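Local coordinates for uncharacterized protein (Danio rerio, PDB 5HBA) that is the A-chain subunit of complement C1q, whose globular head probably recognises targets in the complement pathway of innate immunity, at residues A[54-66]-A[76-90]. Numbering follows the deposited sequence.
Sequences FHASSEGRLCLRL and LSFCDFNSKSVSLVV
Val90 meets Leu62 between the two sheets of the C1q jelly-roll sandwich, where strand 54-59 pairs with 87-90 in one sheet and 62-66 with 76-80 in the other, both antiparallel. Val90 exchanges two backbone bonds with Ala56, N to O in each direction, and its side chain turns in between the sheets: CG1 lies anti to the backbone N (chi1 -172°), which sets CG2 beside that N and 3.8 Å from Leu62 CD2. Phe78 is paired with Leu64, and the edge of Phe54 is turned toward its face, offset from the centre, with planes 71° apart; Phe54 CZ comes to 3.6 Å from Phe78 CD2. Further along, Leu76 is paired both ways with Leu66 (Leu66 N to Leu76 O 2.8 Å, Leu76 N to Leu66 O 3.0 Å), and Leu76 CD1 lies 4.4 Å from Leu66 CD2.

At the turn end, Gly60 N gives its proton to Val86 O at 2.7 Å. Asn82 ND2 donates to Ser83 O (2.9 Å), which also receives Val86 N from the other face of its carbonyl plane, while Asn82 OD1 and Gly60 O are both within bonding reach of one water, which accepts from Leu88 N. Without the amide, as with an alanine here, the Ser83 carbonyl would probably lose one of these two donors and the water one of its partners. Asp80 OD1 reaches Val89 N of the second subunit, tying this corner into the trimer. On the outward face, the Cys63 SG to Cys79 SG disulfide staples the hairpin, and Cys63 SG sits 3.9 Å from Phe81 CZ.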
ATOM      1  N   PHE A  54       5.764   0.776   2.167  1.00 21.95           N
ATOM      2  CA  PHE A  54       6.151   2.125   2.557  1.00 22.89           C
ATOM      3  C   PHE A  54       5.313   3.178   1.829  1.00 24.84           C
ATOM      4  O   PHE A  54       4.756   2.910   0.757  1.00 22.36           O
ATOM      5  CB  PHE A  54       7.644   2.363   2.294  1.00 19.00           C
ATOM      6  CG  PHE A  54       8.006   2.363   0.841  1.00 21.45           C
ATOM      7  CD1 PHE A  54       7.927   3.530   0.091  1.00 23.67           C
ATOM      8  CD2 PHE A  54       8.416   1.196   0.219  1.00 20.54           C
ATOM      9  CE1 PHE A  54       8.236   3.537  -1.250  1.00 24.10           C
ATOM     10  CE2 PHE A  54       8.734   1.192  -1.143  1.00 22.65           C
ATOM     11  CZ  PHE A  54       8.649   2.368  -1.870  1.00 26.08           C
ATOM     12  N   HIS A  55       5.249   4.375   2.409  1.00 18.67           N
ATOM     13  CA  HIS A  55       4.585   5.520   1.775  1.00 26.43           C
ATOM     14  C   HIS A  55       5.477   6.727   2.014  1.00 24.29           C
ATOM     15  O   HIS A  55       5.766   7.079   3.170  1.00 23.17           O
ATOM     16  CB  HIS A  55       3.199   5.794   2.389  1.00 22.26           C
ATOM     17  CG  HIS A  55       2.344   4.580   2.541  1.00 21.60           C
ATOM     18  ND1 HIS A  55       1.643   4.006   1.503  1.00 21.33           N
ATOM     19  CD2 HIS A  55       2.044   3.835   3.647  1.00 24.47           C
ATOM     20  CE1 HIS A  55       0.978   2.965   1.940  1.00 24.10           C
ATOM     21  NE2 HIS A  55       1.200   2.825   3.229  1.00 19.11           N
ATOM     22  N   ALA A  56       5.920   7.369   0.940  1.00 23.71           N
ATOM     23  CA  ALA A  56       6.952   8.395   1.095  1.00 25.06           C
ATOM     24  C   ALA A  56       6.824   9.542   0.104  1.00 24.82           C
ATOM     25  O   ALA A  56       6.410   9.339  -1.042  1.00 25.99           O
ATOM     26  CB  ALA A  56       8.346   7.754   0.995  1.00 22.17           C
ATOM     27  N   SER A  57       7.203  10.742   0.550  1.00 24.85           N
ATOM     28  CA  SER A  57       7.200  11.918  -0.310  1.00 25.12           C
ATOM     29  C   SER A  57       8.429  12.798  -0.152  1.00 25.04           C
ATOM     30  O   SER A  57       8.993  12.941   0.941  1.00 26.86           O
ATOM     31  CB  SER A  57       5.920  12.769  -0.150  1.00 28.58           C
ATOM     32  OG  SER A  57       5.555  12.952   1.197  1.00 33.78           O
ATOM     33  N   SER A  58       8.821  13.397  -1.269  1.00 25.43           N
ATOM     34  CA  SER A  58       9.895  14.373  -1.321  1.00 29.77           C
ATOM     35  C   SER A  58       9.460  15.406  -2.346  1.00 37.42           C
ATOM     36  O   SER A  58       8.564  15.137  -3.146  1.00 33.74           O
ATOM     37  CB  SER A  58      11.178  13.695  -1.800  1.00 28.55           C
ATOM     38  OG  SER A  58      12.220  14.642  -1.938  1.00 42.03           O
ATOM     39  N   GLU A  59      10.089  16.576  -2.337  1.00 35.04           N
ATOM     40  CA  GLU A  59       9.832  17.573  -3.372  1.00 38.40           C
ATOM     41  C   GLU A  59      10.507  17.127  -4.673  1.00 38.74           C
ATOM     42  O   GLU A  59      11.686  16.760  -4.672  1.00 38.44           O
ATOM     43  CB  GLU A  59      10.356  18.946  -2.928  1.00 42.17           C
ATOM     44  CG  GLU A  59      10.136  20.082  -3.928  1.00 49.73           C
ATOM     45  CD  GLU A  59       8.768  20.736  -3.796  1.00 57.24           C
ATOM     46  OE1 GLU A  59       7.876  20.138  -3.149  1.00 55.54           O
ATOM     47  OE2 GLU A  59       8.587  21.851  -4.339  1.00 59.40           O
ATOM     48  N   GLY A  60       9.759  17.127  -5.775  1.00 36.28           N
ATOM     49  CA  GLY A  60      10.310  16.720  -7.055  1.00 36.97           C
ATOM     50  C   GLY A  60      10.381  15.210  -7.201  1.00 36.49           C
ATOM     51  O   GLY A  60       9.698  14.479  -6.478  1.00 35.56           O
ATOM     52  N   ARG A  61      11.212  14.745  -8.132  1.00 35.92           N
ATOM     53  CA  ARG A  61      11.349  13.318  -8.422  1.00 34.77           C
ATOM     54  C   ARG A  61      11.718  12.505  -7.174  1.00 34.05           C
ATOM     55  O   ARG A  61      12.639  12.868  -6.435  1.00 32.64           O
ATOM     56  CB  ARG A  61      12.401  13.098  -9.517  1.00 38.96           C
ATOM     57  CG  ARG A  61      12.550  11.639  -9.956  1.00 40.41           C
ATOM     58  CD  ARG A  61      14.014  11.233 -10.080  1.00 42.00           C
ATOM     59  NE  ARG A  61      14.707  11.376  -8.807  1.00 41.38           N
ATOM     60  CZ  ARG A  61      15.847  12.045  -8.640  1.00 42.56           C
ATOM     61  NH1 ARG A  61      16.389  12.133  -7.428  1.00 42.56           N
ATOM     62  NH2 ARG A  61      16.444  12.623  -9.679  1.00 41.58           N
ATOM     63  N   LEU A  62      10.987  11.417  -6.940  1.00 27.24           N
ATOM     64  CA  LEU A  62      11.263  10.526  -5.815  1.00 31.71           C
ATOM     65  C   LEU A  62      11.346   9.082  -6.281  1.00 30.55           C
ATOM     66  O   LEU A  62      10.380   8.534  -6.825  1.00 25.37           O
ATOM     67  CB  LEU A  62      10.208  10.653  -4.705  1.00 28.37           C
ATOM     68  CG  LEU A  62      10.388   9.685  -3.519  1.00 32.07           C
ATOM     69  CD1 LEU A  62      11.780   9.788  -2.888  1.00 25.12           C
ATOM     70  CD2 LEU A  62       9.321   9.919  -2.462  1.00 28.92           C
ATOM     71  N   CYS A  63      12.516   8.486  -6.073  1.00 25.07           N
ATOM     72  CA  CYS A  63      12.742   7.080  -6.363  1.00 26.19           C
ATOM     73  C   CYS A  63      13.195   6.372  -5.083  1.00 26.73           C
ATOM     74  O   CYS A  63      14.110   6.839  -4.394  1.00 23.99           O
ATOM     75  CB  CYS A  63      13.812   6.931  -7.439  1.00 28.20           C
ATOM     76  SG  CYS A  63      13.200   7.131  -9.128  1.00 32.86           S
ATOM     77  N   LEU A  64      12.542   5.256  -4.766  1.00 23.58           N
ATOM     78  CA  LEU A  64      12.916   4.446  -3.618  1.00 20.53           C
ATOM     79  C   LEU A  64      13.013   2.979  -3.998  1.00 25.29           C
ATOM     80  O   LEU A  64      12.232   2.472  -4.826  1.00 22.41           O
ATOM     81  CB  LEU A  64      11.912   4.633  -2.476  1.00 25.11           C
ATOM     82  CG  LEU A  64      12.007   5.951  -1.700  1.00 25.73           C
ATOM     83  CD1 LEU A  64      10.673   6.287  -1.107  1.00 26.32           C
ATOM     84  CD2 LEU A  64      13.041   5.850  -0.567  1.00 23.82           C
ATOM     85  N   ARG A  65      13.990   2.294  -3.412  1.00 22.15           N
ATOM     86  CA  ARG A  65      14.103   0.857  -3.592  1.00 21.86           C
ATOM     87  C   ARG A  65      13.727   0.168  -2.299  1.00 24.40           C
ATOM     88  O   ARG A  65      14.092   0.631  -1.216  1.00 23.67           O
ATOM     89  CB  ARG A  65      15.538   0.467  -3.962  1.00 25.10           C
ATOM     90  CG  ARG A  65      15.932   0.804  -5.370  1.00 26.89           C
ATOM     91  CD  ARG A  65      17.225   0.078  -5.781  1.00 31.46           C
ATOM     92  NE  ARG A  65      17.581   0.428  -7.156  1.00 30.95           N
ATOM     93  CZ  ARG A  65      18.458   1.375  -7.477  1.00 30.26           C
ATOM     94  NH1 ARG A  65      19.088   2.047  -6.526  1.00 27.25           N
ATOM     95  NH2 ARG A  65      18.713   1.641  -8.751  1.00 31.50           N
ATOM     96  N   LEU A  66      12.987  -0.931  -2.401  1.00 20.38           N
ATOM     97  CA  LEU A  66      12.849  -1.829  -1.255  1.00 21.66           C
ATOM     98  C   LEU A  66      13.917  -2.903  -1.416  1.00 24.92           C
ATOM     99  O   LEU A  66      13.986  -3.562  -2.462  1.00 24.22           O
ATOM    100  CB  LEU A  66      11.457  -2.467  -1.220  1.00 19.22           C
ATOM    101  CG  LEU A  66      11.200  -3.520  -0.141  1.00 23.57           C
ATOM    102  CD1 LEU A  66      11.085  -2.858   1.262  1.00 23.91           C
ATOM    103  CD2 LEU A  66       9.936  -4.287  -0.489  1.00 24.93           C
ATOM    104  N   LEU A  76      13.535  -3.906  -5.383  1.00 24.75           N
ATOM    105  CA  LEU A  76      12.364  -3.439  -6.139  1.00 28.03           C
ATOM    106  C   LEU A  76      12.328  -1.916  -6.138  1.00 26.60           C
ATOM    107  O   LEU A  76      12.451  -1.296  -5.077  1.00 25.54           O
ATOM    108  CB  LEU A  76      11.067  -3.979  -5.525  1.00 23.82           C
ATOM    109  CG  LEU A  76      10.898  -5.492  -5.467  1.00 28.49           C
ATOM    110  CD1 LEU A  76       9.700  -5.816  -4.616  1.00 23.66           C
ATOM    111  CD2 LEU A  76      10.729  -6.069  -6.887  1.00 25.15           C
ATOM    112  N   SER A  77      12.134  -1.321  -7.311  1.00 23.13           N
ATOM    113  CA  SER A  77      12.144   0.138  -7.462  1.00 24.85           C
ATOM    114  C   SER A  77      10.742   0.714  -7.648  1.00 25.61           C
ATOM    115  O   SER A  77       9.899   0.148  -8.355  1.00 23.61           O
ATOM    116  CB  SER A  77      13.014   0.550  -8.665  1.00 25.05           C
ATOM    117  OG  SER A  77      14.366   0.159  -8.472  1.00 30.95           O
ATOM    118  N   PHE A  78      10.505   1.862  -7.028  1.00 24.46           N
ATOM    119  CA  PHE A  78       9.235   2.557  -7.152  1.00 26.25           C
ATOM    120  C   PHE A  78       9.555   4.026  -7.341  1.00 26.45           C
ATOM    121  O   PHE A  78      10.133   4.642  -6.452  1.00 22.23           O
ATOM    122  CB  PHE A  78       8.393   2.346  -5.889  1.00 24.98           C
ATOM    123  CG  PHE A  78       8.116   0.896  -5.593  1.00 23.50           C
ATOM    124  CD1 PHE A  78       7.042   0.236  -6.192  1.00 23.92           C
ATOM    125  CD2 PHE A  78       8.950   0.180  -4.748  1.00 23.55           C
ATOM    126  CE1 PHE A  78       6.804  -1.123  -5.933  1.00 23.59           C
ATOM    127  CE2 PHE A  78       8.716  -1.169  -4.480  1.00 24.46           C
ATOM    128  CZ  PHE A  78       7.646  -1.818  -5.074  1.00 23.33           C
ATOM    129  N   CYS A  79       9.194   4.565  -8.506  1.00 25.09           N
ATOM    130  CA  CYS A  79       9.596   5.911  -8.917  1.00 28.88           C
ATOM    131  C   CYS A  79       8.420   6.800  -9.352  1.00 28.67           C
ATOM    132  O   CYS A  79       7.594   6.404 -10.190  1.00 23.52           O
ATOM    133  CB  CYS A  79      10.576   5.830 -10.099  1.00 30.84           C
ATOM    134  SG  CYS A  79      12.286   5.387  -9.747  1.00 29.06           S
ATOM    135  N   ASP A  80       8.365   8.006  -8.789  1.00 27.16           N
ATOM    136  CA  ASP A  80       7.524   9.078  -9.324  1.00 31.47           C
ATOM    137  C   ASP A  80       8.436  10.069 -10.050  1.00 34.01           C
ATOM    138  O   ASP A  80       9.204  10.794  -9.405  1.00 30.79           O
ATOM    139  CB  ASP A  80       6.779   9.810  -8.203  1.00 29.69           C
ATOM    140  CG  ASP A  80       5.459   9.138  -7.821  1.00 31.21           C
ATOM    141  OD1 ASP A  80       5.145   8.074  -8.380  1.00 27.89           O
ATOM    142  OD2 ASP A  80       4.746   9.668  -6.933  1.00 31.96           O
ATOM    143  N   PHE A  81       8.356  10.093 -11.378  1.00 33.14           N
ATOM    144  CA  PHE A  81       9.137  11.035 -12.180  1.00 33.92           C
ATOM    145  C   PHE A  81       8.342  12.306 -12.495  1.00 37.63           C
ATOM    146  O   PHE A  81       8.144  12.648 -13.661  1.00 45.37           O
ATOM    147  CB  PHE A  81       9.613  10.378 -13.486  1.00 30.92           C
ATOM    148  CG  PHE A  81      10.712   9.371 -13.297  1.00 30.95           C
ATOM    149  CD1 PHE A  81      12.022   9.784 -13.105  1.00 36.00           C
ATOM    150  CD2 PHE A  81      10.436   8.013 -13.325  1.00 30.31           C
ATOM    151  CE1 PHE A  81      13.042   8.855 -12.933  1.00 36.19           C
ATOM    152  CE2 PHE A  81      11.444   7.078 -13.157  1.00 30.50           C
ATOM    153  CZ  PHE A  81      12.753   7.500 -12.954  1.00 34.41           C
ATOM    154  N   ASN A  82       7.898  13.004 -11.451  1.00 37.76           N
ATOM    155  CA  ASN A  82       7.159  14.250 -11.623  1.00 41.05           C
ATOM    156  C   ASN A  82       8.074  15.471 -11.668  1.00 41.27           C
ATOM    157  O   ASN A  82       9.300  15.350 -11.540  1.00 41.49           O
ATOM    158  CB  ASN A  82       6.109  14.423 -10.518  1.00 33.43           C
ATOM    159  CG  ASN A  82       6.709  14.353  -9.125  1.00 39.07           C
ATOM    160  OD1 ASN A  82       6.768  13.282  -8.514  1.00 39.81           O
ATOM    161  ND2 ASN A  82       7.146  15.499  -8.607  1.00 37.89           N
ATOM    162  N   SER A  83       7.464  16.643 -11.844  1.00 39.57           N
ATOM    163  CA  SER A  83       8.193  17.908 -11.949  1.00 49.00           C
ATOM    164  C   SER A  83       8.763  18.383 -10.605  1.00 46.09           C
ATOM    165  O   SER A  83       8.288  17.986  -9.536  1.00 41.14           O
ATOM    166  CB  SER A  83       7.288  18.999 -12.524  1.00 46.66           C
ATOM    167  OG  SER A  83       6.631  19.700 -11.483  1.00 48.66           O
ATOM    168  N   LYS A  84       9.765  19.258 -10.684  1.00 48.81           N
ATOM    169  CA  LYS A  84      10.525  19.729  -9.522  1.00 47.70           C
ATOM    170  C   LYS A  84       9.677  20.367  -8.418  1.00 50.93           C
ATOM    171  O   LYS A  84       9.937  20.168  -7.232  1.00 50.63           O
ATOM    172  CB  LYS A  84      11.588  20.738  -9.971  1.00 52.57           C
ATOM    173  CG  LYS A  84      12.537  20.231 -11.043  1.00 56.78           C
ATOM    174  CD  LYS A  84      13.575  21.290 -11.392  1.00 58.21           C
ATOM    175  CE  LYS A  84      14.673  20.714 -12.272  1.00 62.48           C
ATOM    176  NZ  LYS A  84      14.123  20.102 -13.518  1.00 60.78           N
ATOM    177  N   SER A  85       8.674  21.144  -8.815  1.00 52.21           N
ATOM    178  CA  SER A  85       7.868  21.909  -7.867  1.00 54.65           C
ATOM    179  C   SER A  85       6.809  21.055  -7.166  1.00 52.34           C
ATOM    180  O   SER A  85       6.189  21.491  -6.195  1.00 56.24           O
ATOM    181  CB  SER A  85       7.197  23.084  -8.589  1.00 57.03           C
ATOM    182  OG  SER A  85       6.545  22.646  -9.773  1.00 63.52           O
ATOM    183  N   VAL A  86       6.622  19.833  -7.653  1.00 47.60           N
ATOM    184  CA  VAL A  86       5.535  18.970  -7.198  1.00 42.80           C
ATOM    185  C   VAL A  86       6.014  17.922  -6.178  1.00 42.89           C
ATOM    186  O   VAL A  86       7.125  17.394  -6.289  1.00 42.32           O
ATOM    187  CB  VAL A  86       4.842  18.316  -8.413  1.00 46.72           C
ATOM    188  CG1 VAL A  86       3.884  17.209  -7.994  1.00 43.42           C
ATOM    189  CG2 VAL A  86       4.116  19.384  -9.237  1.00 48.71           C
ATOM    190  N   SER A  87       5.184  17.660  -5.169  1.00 42.50           N
ATOM    191  CA  SER A  87       5.475  16.671  -4.131  1.00 38.42           C
ATOM    192  C   SER A  87       4.363  15.612  -4.108  1.00 35.09           C
ATOM    193  O   SER A  87       3.194  15.944  -3.905  1.00 29.07           O
ATOM    194  CB  SER A  87       5.580  17.363  -2.769  1.00 40.50           C
ATOM    195  OG  SER A  87       5.916  16.435  -1.752  1.00 43.49           O
ATOM    196  N   LEU A  88       4.719  14.349  -4.335  1.00 30.74           N
ATOM    197  CA  LEU A  88       3.732  13.266  -4.399  1.00 30.03           C
ATOM    198  C   LEU A  88       4.091  12.132  -3.431  1.00 30.85           C
ATOM    199  O   LEU A  88       5.231  12.044  -2.972  1.00 29.57           O
ATOM    200  CB  LEU A  88       3.647  12.705  -5.822  1.00 30.08           C
ATOM    201  CG  LEU A  88       3.313  13.663  -6.970  1.00 29.23           C
ATOM    202  CD1 LEU A  88       3.331  12.940  -8.324  1.00 30.73           C
ATOM    203  CD2 LEU A  88       1.963  14.317  -6.729  1.00 31.14           C
ATOM    204  N   VAL A  89       3.125  11.275  -3.109  1.00 28.13           N
ATOM    205  CA  VAL A  89       3.400  10.113  -2.262  1.00 24.41           C
ATOM    206  C   VAL A  89       3.624   8.879  -3.122  1.00 26.01           C
ATOM    207  O   VAL A  89       2.725   8.451  -3.849  1.00 24.87           O
ATOM    208  CB  VAL A  89       2.253   9.846  -1.264  1.00 27.68           C
ATOM    209  CG1 VAL A  89       2.511   8.551  -0.471  1.00 24.45           C
ATOM    210  CG2 VAL A  89       2.090  11.039  -0.308  1.00 22.92           C
ATOM    211  N   VAL A  90       4.836   8.324  -3.059  1.00 24.85           N
ATOM    212  CA  VAL A  90       5.127   7.060  -3.720  1.00 25.29           C
ATOM    213  C   VAL A  90       4.937   5.946  -2.702  1.00 27.75           C
ATOM    214  O   VAL A  90       5.424   6.034  -1.577  1.00 24.99           O
ATOM    215  CB  VAL A  90       6.585   6.969  -4.202  1.00 27.36           C
ATOM    216  CG1 VAL A  90       6.778   5.720  -5.066  1.00 31.75           C
ATOM    217  CG2 VAL A  90       6.975   8.194  -4.978  1.00 29.87           C
TER
HETATM  218  O   HOH W   1       7.310  15.874   1.331  1.00 44.74           O
HETATM  219  O   HOH W   2       7.229  13.625  -5.773  1.00 32.52           O
HETATM  220  O   HOH W   3      16.106   0.986 -10.018  1.00 34.08           O